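Probable Zn binding protein (Lactobacillus acidophilus, PDB 3Q69) is of uncertain function, but contains a Muc B2-like domain, named for possible mucus binding, and is also thought to bind zinc. Local coordinates at residues A[27-39]-A[50-63]. Numbering follows the deposited sequence.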
ATOM      1  N   ASP A  27      16.610  -1.561   9.040  1.00 31.42           N
ATOM      2  CA  ASP A  27      15.889  -0.422   8.458  1.00 30.69           C
ATOM      3  C   ASP A  27      14.497  -0.836   7.975  1.00 28.48           C
ATOM      4  O   ASP A  27      14.293  -1.956   7.500  1.00 27.00           O
ATOM      5  CB  ASP A  27      16.645   0.185   7.266  1.00 32.68           C
ATOM      6  CG  ASP A  27      17.945   0.858   7.667  1.00 33.84           C
ATOM      7  OD1 ASP A  27      17.972   1.584   8.687  1.00 31.80           O
ATOM      8  OD2 ASP A  27      18.941   0.666   6.935  1.00 35.47           O
ATOM      9  N   ASP A  28      13.550   0.087   8.076  1.00 27.46           N
ATOM     10  CA  ASP A  28      12.192  -0.187   7.658  1.00 27.78           C
ATOM     11  C   ASP A  28      12.153  -0.469   6.158  1.00 26.61           C
ATOM     12  O   ASP A  28      12.999   0.024   5.398  1.00 23.59           O
ATOM     13  CB  ASP A  28      11.286   1.009   7.972  1.00 28.88           C
ATOM     14  CG  ASP A  28      11.167   1.288   9.461  1.00 31.43           C
ATOM     15  OD1 ASP A  28      11.354   0.341  10.264  1.00 33.69           O
ATOM     16  OD2 ASP A  28      10.872   2.452   9.820  1.00 36.46           O
ATOM     17  N   HIS A  29      11.172  -1.268   5.741  1.00 25.01           N
ATOM     18  CA  HIS A  29      11.006  -1.586   4.333  1.00 24.43           C
ATOM     19  C   HIS A  29       9.750  -0.885   3.861  1.00 23.74           C
ATOM     20  O   HIS A  29       8.664  -1.178   4.335  1.00 23.16           O
ATOM     21  CB  HIS A  29      10.861  -3.082   4.128  1.00 25.99           C
ATOM     22  CG  HIS A  29      10.866  -3.490   2.689  1.00 28.70           C
ATOM     23  ND1 HIS A  29       9.901  -3.081   1.798  1.00 30.11           N
ATOM     24  CD2 HIS A  29      11.720  -4.278   1.994  1.00 30.32           C
ATOM     25  CE1 HIS A  29      10.158  -3.603   0.607  1.00 32.20           C
ATOM     26  NE2 HIS A  29      11.253  -4.330   0.700  1.00 32.25           N
ATOM     27  N   VAL A  30       9.905   0.072   2.955  1.00 22.27           N
ATOM     28  CA  VAL A  30       8.760   0.809   2.438  1.00 21.91           C
ATOM     29  C   VAL A  30       8.591   0.618   0.946  1.00 22.15           C
ATOM     30  O   VAL A  30       9.563   0.685   0.201  1.00 22.72           O
ATOM     31  CB  VAL A  30       8.903   2.314   2.741  1.00 21.27           C
ATOM     32  CG1 VAL A  30       7.655   3.049   2.363  1.00 21.37           C
ATOM     33  CG2 VAL A  30       9.208   2.511   4.242  1.00 22.54           C
ATOM     34  N   VAL A  31       7.353   0.344   0.534  1.00 22.01           N
ATOM     35  CA  VAL A  31       6.994   0.171  -0.867  1.00 20.13           C
ATOM     36  C   VAL A  31       5.657   0.846  -1.095  1.00 17.62           C
ATOM     37  O   VAL A  31       4.865   1.065  -0.169  1.00 16.39           O
ATOM     38  CB  VAL A  31       6.881  -1.316  -1.295  1.00 21.13           C
ATOM     39  CG1 VAL A  31       8.259  -1.928  -1.357  1.00 21.53           C
ATOM     40  CG2 VAL A  31       6.001  -2.091  -0.326  1.00 22.33           C
ATOM     41  N   SER A  32       5.381   1.136  -2.350  1.00 18.71           N
ATOM     42  CA  SER A  32       4.169   1.847  -2.658  1.00 18.77           C
ATOM     43  C   SER A  32       3.441   1.314  -3.864  1.00 17.71           C
ATOM     44  O   SER A  32       4.037   0.712  -4.751  1.00 16.43           O
ATOM     45  CB  SER A  32       4.513   3.324  -2.861  1.00 22.42           C
ATOM     46  OG  SER A  32       3.440   4.013  -3.462  1.00 31.67           O
ATOM     47  N   LEU A  33       2.139   1.547  -3.894  1.00 14.35           N
ATOM     48  CA  LEU A  33       1.310   1.117  -5.010  1.00 14.15           C
ATOM     49  C   LEU A  33       0.546   2.367  -5.434  1.00 12.94           C
ATOM     50  O   LEU A  33      -0.135   3.015  -4.627  1.00 15.66           O
ATOM     51  CB  LEU A  33       0.353   0.002  -4.568  1.00 13.40           C
ATOM     52  CG  LEU A  33       1.029  -1.325  -4.209  1.00 15.40           C
ATOM     53  CD1 LEU A  33       0.023  -2.342  -3.763  1.00 16.87           C
ATOM     54  CD2 LEU A  33       1.823  -1.804  -5.387  1.00 18.09           C
ATOM     55  N   ILE A  34       0.677   2.716  -6.705  1.00 13.25           N
ATOM     56  CA  ILE A  34       0.036   3.910  -7.234  1.00 13.43           C
ATOM     57  C   ILE A  34      -1.152   3.538  -8.129  1.00 13.33           C
ATOM     58  O   ILE A  34      -1.018   2.796  -9.092  1.00 12.15           O
ATOM     59  CB  ILE A  34       1.073   4.735  -8.004  1.00 13.71           C
ATOM     60  CG1 ILE A  34       2.295   4.913  -7.097  1.00 13.82           C
ATOM     61  CG2 ILE A  34       0.491   6.100  -8.424  1.00 12.88           C
ATOM     62  CD1 ILE A  34       3.505   5.610  -7.753  1.00 18.32           C
ATOM     63  N   PHE A  35      -2.316   4.075  -7.781  1.00 11.05           N
ATOM     64  CA  PHE A  35      -3.565   3.821  -8.491  1.00 12.13           C
ATOM     65  C   PHE A  35      -4.067   5.113  -9.138  1.00 10.73           C
ATOM     66  O   PHE A  35      -4.252   6.135  -8.462  1.00  8.92           O
ATOM     67  CB  PHE A  35      -4.632   3.343  -7.511  1.00 12.13           C
ATOM     68  CG  PHE A  35      -4.288   2.082  -6.788  1.00 10.96           C
ATOM     69  CD1 PHE A  35      -4.897   0.879  -7.135  1.00 12.89           C
ATOM     70  CD2 PHE A  35      -3.360   2.088  -5.757  1.00 10.51           C
ATOM     71  CE1 PHE A  35      -4.587  -0.318  -6.454  1.00 13.34           C
ATOM     72  CE2 PHE A  35      -3.038   0.913  -5.069  1.00 13.09           C
ATOM     73  CZ  PHE A  35      -3.652  -0.290  -5.419  1.00 13.16           C
ATOM     74  N   THR A  36      -4.303   5.070 -10.442  1.00  8.20           N
ATOM     75  CA  THR A  36      -4.763   6.255 -11.138  1.00 10.96           C
ATOM     76  C   THR A  36      -5.976   5.957 -11.994  1.00 12.29           C
ATOM     77  O   THR A  36      -5.931   5.100 -12.868  1.00 15.01           O
ATOM     78  CB  THR A  36      -3.660   6.857 -12.054  1.00 12.56           C
ATOM     79  OG1 THR A  36      -2.589   7.351 -11.247  1.00 12.14           O
ATOM     80  CG2 THR A  36      -4.216   8.050 -12.870  1.00 12.13           C
ATOM     81  N   GLN A  37      -7.069   6.660 -11.724  1.00 11.51           N
ATOM     82  CA  GLN A  37      -8.292   6.507 -12.499  1.00 13.81           C
ATOM     83  C   GLN A  37      -8.457   7.691 -13.437  1.00 16.09           C
ATOM     84  O   GLN A  37      -8.175   8.844 -13.061  1.00 14.58           O
ATOM     85  CB  GLN A  37      -9.499   6.426 -11.576  1.00 13.34           C
ATOM     86  CG  GLN A  37     -10.828   6.566 -12.273  1.00 12.77           C
ATOM     87  CD  GLN A  37     -12.017   6.403 -11.341  1.00 14.87           C
ATOM     88  OE1 GLN A  37     -11.920   6.646 -10.142  1.00 16.26           O
ATOM     89  NE2 GLN A  37     -13.156   6.042 -11.900  1.00 14.23           N
ATOM     90  N   SER A  38      -8.885   7.399 -14.664  1.00 14.32           N
ATOM     91  CA  SER A  38      -9.129   8.427 -15.667  1.00 16.28           C
ATOM     92  C   SER A  38     -10.621   8.738 -15.736  1.00 17.49           C
ATOM     93  O   SER A  38     -11.465   7.903 -15.439  1.00 19.66           O
ATOM     94  CB  SER A  38      -8.660   7.975 -17.046  1.00 16.96           C
ATOM     95  OG  SER A  38      -7.247   7.911 -17.096  1.00 24.71           O
ATOM     96  N   GLY A  39     -10.934   9.962 -16.131  1.00 14.22           N
ATOM     97  CA  GLY A  39     -12.315  10.394 -16.234  1.00 15.50           C
ATOM     98  C   GLY A  39     -12.412  11.596 -17.157  1.00 15.20           C
ATOM     99  O   GLY A  39     -11.454  11.958 -17.830  1.00 15.18           O
ATOM    100  N   TRP A  50     -16.986  10.152 -13.461  1.00 18.70           N
ATOM    101  CA  TRP A  50     -16.126   9.008 -13.172  1.00 21.41           C
ATOM    102  C   TRP A  50     -16.893   7.690 -13.308  1.00 23.08           C
ATOM    103  O   TRP A  50     -18.034   7.611 -12.887  1.00 23.62           O
ATOM    104  CB  TRP A  50     -15.567   9.108 -11.749  1.00 19.19           C
ATOM    105  CG  TRP A  50     -14.824  10.350 -11.459  1.00 17.62           C
ATOM    106  CD1 TRP A  50     -15.288  11.464 -10.798  1.00 19.65           C
ATOM    107  CD2 TRP A  50     -13.460  10.623 -11.796  1.00 15.60           C
ATOM    108  NE1 TRP A  50     -14.288  12.402 -10.707  1.00 15.68           N
ATOM    109  CE2 TRP A  50     -13.157  11.913 -11.308  1.00 17.85           C
ATOM    110  CE3 TRP A  50     -12.464   9.901 -12.466  1.00 15.55           C
ATOM    111  CZ2 TRP A  50     -11.897  12.498 -11.471  1.00 15.74           C
ATOM    112  CZ3 TRP A  50     -11.210  10.488 -12.632  1.00 15.48           C
ATOM    113  CH2 TRP A  50     -10.940  11.775 -12.133  1.00 16.39           C
ATOM    114  N   ASP A  51     -16.283   6.659 -13.892  1.00 25.46           N
ATOM    115  CA  ASP A  51     -16.979   5.374 -14.012  1.00 25.97           C
ATOM    116  C   ASP A  51     -17.151   4.773 -12.615  1.00 26.89           C
ATOM    117  O   ASP A  51     -16.187   4.327 -11.985  1.00 25.97           O
ATOM    118  CB  ASP A  51     -16.201   4.394 -14.885  1.00 28.23           C
ATOM    119  CG  ASP A  51     -17.002   3.127 -15.186  1.00 28.75           C
ATOM    120  OD1 ASP A  51     -17.594   2.560 -14.236  1.00 28.94           O
ATOM    121  OD2 ASP A  51     -17.036   2.708 -16.363  1.00 30.77           O
ATOM    122  N   SER A  52     -18.394   4.760 -12.148  1.00 27.27           N
ATOM    123  CA  SER A  52     -18.739   4.254 -10.825  1.00 28.38           C
ATOM    124  C   SER A  52     -18.306   2.829 -10.503  1.00 27.86           C
ATOM    125  O   SER A  52     -18.117   2.475  -9.325  1.00 27.98           O
ATOM    126  CB  SER A  52     -20.244   4.359 -10.620  1.00 30.17           C
ATOM    127  OG  SER A  52     -20.590   4.091  -9.270  1.00 34.61           O
ATOM    128  N   LYS A  53     -18.138   2.018 -11.542  1.00 27.65           N
ATOM    129  CA  LYS A  53     -17.756   0.629 -11.349  1.00 27.57           C
ATOM    130  C   LYS A  53     -16.260   0.391 -11.556  1.00 26.62           C
ATOM    131  O   LYS A  53     -15.813  -0.752 -11.530  1.00 25.57           O
ATOM    132  CB  LYS A  53     -18.554  -0.270 -12.295  1.00 21.10           C
ATOM    133  CG  LYS A  53     -20.059  -0.216 -12.081  1.00 22.06           C
ATOM    134  CD  LYS A  53     -20.442  -0.742 -10.708  1.00 22.32           C
ATOM    135  CE  LYS A  53     -21.950  -0.756 -10.522  1.00 22.11           C
ATOM    136  NZ  LYS A  53     -22.339  -1.246  -9.171  1.00 20.04           N
ATOM    137  N   TRP A  54     -15.488   1.462 -11.757  1.00 23.30           N
ATOM    138  CA  TRP A  54     -14.042   1.335 -11.940  1.00 21.82           C
ATOM    139  C   TRP A  54     -13.470   0.713 -10.682  1.00 17.51           C
ATOM    140  O   TRP A  54     -13.887   1.017  -9.576  1.00 15.96           O
ATOM    141  CB  TRP A  54     -13.358   2.695 -12.143  1.00 21.03           C
ATOM    142  CG  TRP A  54     -11.851   2.594 -12.304  1.00 22.40           C
ATOM    143  CD1 TRP A  54     -11.159   2.306 -13.456  1.00 22.95           C
ATOM    144  CD2 TRP A  54     -10.858   2.788 -11.282  1.00 20.49           C
ATOM    145  NE1 TRP A  54      -9.804   2.313 -13.212  1.00 22.71           N
ATOM    146  CE2 TRP A  54      -9.591   2.605 -11.893  1.00 20.93           C
ATOM    147  CE3 TRP A  54     -10.912   3.100  -9.917  1.00 19.61           C
ATOM    148  CZ2 TRP A  54      -8.391   2.728 -11.183  1.00 18.60           C
ATOM    149  CZ3 TRP A  54      -9.715   3.223  -9.213  1.00 17.75           C
ATOM    150  CH2 TRP A  54      -8.469   3.034  -9.852  1.00 16.57           C
ATOM    151  N   SER A  55     -12.470  -0.130 -10.861  1.00 16.65           N
ATOM    152  CA  SER A  55     -11.831  -0.820  -9.751  1.00 15.62           C
ATOM    153  C   SER A  55     -10.472  -1.346 -10.217  1.00 14.77           C
ATOM    154  O   SER A  55     -10.330  -1.774 -11.351  1.00 14.68           O
ATOM    155  CB  SER A  55     -12.697  -1.989  -9.266  1.00 17.80           C
ATOM    156  OG  SER A  55     -12.176  -2.490  -8.050  1.00 19.05           O
ATOM    157  N   LEU A  56      -9.483  -1.311  -9.333  1.00 12.43           N
ATOM    158  CA  LEU A  56      -8.148  -1.752  -9.676  1.00 11.20           C
ATOM    159  C   LEU A  56      -7.487  -2.355  -8.453  1.00 11.65           C
ATOM    160  O   LEU A  56      -7.534  -1.818  -7.344  1.00 13.38           O
ATOM    161  CB  LEU A  56      -7.326  -0.567 -10.194  1.00 12.49           C
ATOM    162  CG  LEU A  56      -5.873  -0.814 -10.639  1.00 12.74           C
ATOM    163  CD1 LEU A  56      -5.868  -1.728 -11.841  1.00 13.49           C
ATOM    164  CD2 LEU A  56      -5.184   0.558 -10.992  1.00 10.31           C
ATOM    165  N   THR A  57      -6.857  -3.492  -8.682  1.00 12.83           N
ATOM    166  CA  THR A  57      -6.200  -4.220  -7.633  1.00 12.88           C
ATOM    167  C   THR A  57      -4.738  -4.415  -7.960  1.00 11.42           C
ATOM    168  O   THR A  57      -4.374  -4.656  -9.118  1.00 10.26           O
ATOM    169  CB  THR A  57      -6.865  -5.615  -7.436  1.00 12.44           C
ATOM    170  OG1 THR A  57      -8.214  -5.428  -6.991  1.00 10.52           O
ATOM    171  CG2 THR A  57      -6.118  -6.434  -6.360  1.00 12.76           C
ATOM    172  N   GLN A  58      -3.894  -4.298  -6.942  1.00  9.33           N
ATOM    173  CA  GLN A  58      -2.454  -4.493  -7.119  1.00 12.21           C
ATOM    174  C   GLN A  58      -1.989  -5.222  -5.849  1.00 14.16           C
ATOM    175  O   GLN A  58      -2.679  -5.229  -4.821  1.00 13.69           O
ATOM    176  CB  GLN A  58      -1.726  -3.135  -7.273  1.00 11.43           C
ATOM    177  CG  GLN A  58      -2.169  -2.336  -8.467  1.00 12.09           C
ATOM    178  CD  GLN A  58      -1.292  -1.142  -8.782  1.00 15.17           C
ATOM    179  OE1 GLN A  58      -0.167  -1.281  -9.275  1.00 19.35           O
ATOM    180  NE2 GLN A  58      -1.809   0.053  -8.499  1.00 13.10           N
ATOM    181  N   THR A  59      -0.795  -5.786  -5.908  1.00 17.74           N
ATOM    182  CA  THR A  59      -0.288  -6.534  -4.778  1.00 19.48           C
ATOM    183  C   THR A  59       1.066  -6.113  -4.267  1.00 20.01           C
ATOM    184  O   THR A  59       1.993  -5.889  -5.040  1.00 22.27           O
ATOM    185  CB  THR A  59      -0.183  -8.048  -5.115  1.00 22.00           C
ATOM    186  OG1 THR A  59      -1.490  -8.563  -5.398  1.00 23.69           O
ATOM    187  CG2 THR A  59       0.439  -8.812  -3.949  1.00 23.47           C
ATOM    188  N   PHE A  60       1.158  -6.014  -2.950  1.00 19.73           N
ATOM    189  CA  PHE A  60       2.407  -5.720  -2.269  1.00 19.52           C
ATOM    190  C   PHE A  60       3.000  -7.132  -2.209  1.00 20.72           C
ATOM    191  O   PHE A  60       2.533  -7.958  -1.421  1.00 21.50           O
ATOM    192  CB  PHE A  60       2.133  -5.259  -0.844  1.00 15.58           C
ATOM    193  CG  PHE A  60       1.739  -3.811  -0.722  1.00 13.69           C
ATOM    194  CD1 PHE A  60       2.599  -2.790  -1.136  1.00 12.25           C
ATOM    195  CD2 PHE A  60       0.554  -3.466  -0.075  1.00 13.96           C
ATOM    196  CE1 PHE A  60       2.278  -1.434  -0.898  1.00  8.70           C
ATOM    197  CE2 PHE A  60       0.228  -2.131   0.166  1.00 11.44           C
ATOM    198  CZ  PHE A  60       1.100  -1.112  -0.246  1.00 13.82           C
ATOM    199  N   GLU A  61       3.990  -7.427  -3.046  1.00 19.81           N
ATOM    200  CA  GLU A  61       4.588  -8.767  -3.070  1.00 20.95           C
ATOM    201  C   GLU A  61       5.095  -9.276  -1.718  1.00 20.47           C
ATOM    202  O   GLU A  61       5.375  -8.492  -0.801  1.00 18.73           O
ATOM    203  CB  GLU A  61       5.746  -8.806  -4.075  1.00 24.16           C
ATOM    204  CG  GLU A  61       5.378  -8.333  -5.492  1.00 26.50           C
ATOM    205  CD  GLU A  61       4.271  -9.171  -6.125  1.00 30.01           C
ATOM    206  OE1 GLU A  61       4.383 -10.422  -6.115  1.00 30.33           O
ATOM    207  OE2 GLU A  61       3.294  -8.576  -6.634  1.00 34.41           O
ATOM    208  N   ALA A  62       5.226 -10.598  -1.620  1.00 19.37           N
ATOM    209  CA  ALA A  62       5.716 -11.239  -0.405  1.00 19.87           C
ATOM    210  C   ALA A  62       7.076 -10.634  -0.078  1.00 19.88           C
ATOM    211  O   ALA A  62       7.903 -10.445  -0.966  1.00 17.94           O
ATOM    212  CB  ALA A  62       5.840 -12.737  -0.614  1.00 19.39           C
ATOM    213  N   LEU A  63       7.297 -10.332   1.197  1.00 19.84           N
ATOM    214  CA  LEU A  63       8.538  -9.714   1.643  1.00 20.20           C
ATOM    215  C   LEU A  63       9.206 -10.575   2.713  1.00 21.14           C
ATOM    216  O   LEU A  63       8.847 -10.515   3.893  1.00 20.07           O
ATOM    217  CB  LEU A  63       8.242  -8.325   2.217  1.00 21.05           C
ATOM    218  CG  LEU A  63       9.454  -7.467   2.576  1.00 23.46           C
ATOM    219  CD1 LEU A  63      10.146  -7.028   1.286  1.00 23.29           C
ATOM    220  CD2 LEU A  63       9.007  -6.260   3.390  1.00 23.81           C
TER
HETATM  221  O   HOH W   1     -13.556   5.849 -14.364  1.00 35.83           O
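L33 and F60 begin a series of CH-pi contacts that join strand 27-39 to segment 50-63, a worked example of layers held together by side chains. L33 CD1 stands 3.6 Å from the centroid of the F60 ring, almost on the ring normal, while V31 CG2 reaches F60 CD1 at 3.6 Å. Near one end, L63 CD1 lies over the H29 ring, offset toward its rim. Near the other, Q37 CB sits 3.7 Å above the centre of the six-membered ring of W54. With CG anti to its backbone N (chi1 167°) and the chain extended beyond, Q37 lays its amide along W54, the two planes 16° apart; its other flank meets W50 CE3, 3.7 Å from Q37 CD. Were W54 replaced by an alanine, the CB and amide of Q37 would probably lose the indole face they lie against and a gap would open there, although the bond from R7 would still hold the amide oxygen. Among the apolar contacts, L56 CD2 adds to the packing at 3.9 Å from F35 CD1.

Polar links are fewer. Q58 NE2 rests over the centre of the F35 ring and donates to I34 O at 2.9 Å, approaching from above the carbonyl plane although the acceptor lies nearly in the plane of the Q58 amide. A water accepts from D51 N and donates to S38 O, 3.1 Å away. R7 holds Q37 OE1 by a hydrogen bond and makes a cation-pi contact with W50.

The strands run antiparallel, yet belong to different sheets of this Muc B2-like domain: strand 27-42 bonds through its backbone to strand 2-19, and strand 55-64 pairs with strand 77-86. Cohesion between the layers therefore comes mainly from methyl, methylene and amide groups laid on aromatic faces, with the Q58 amide tying side chain to backbone.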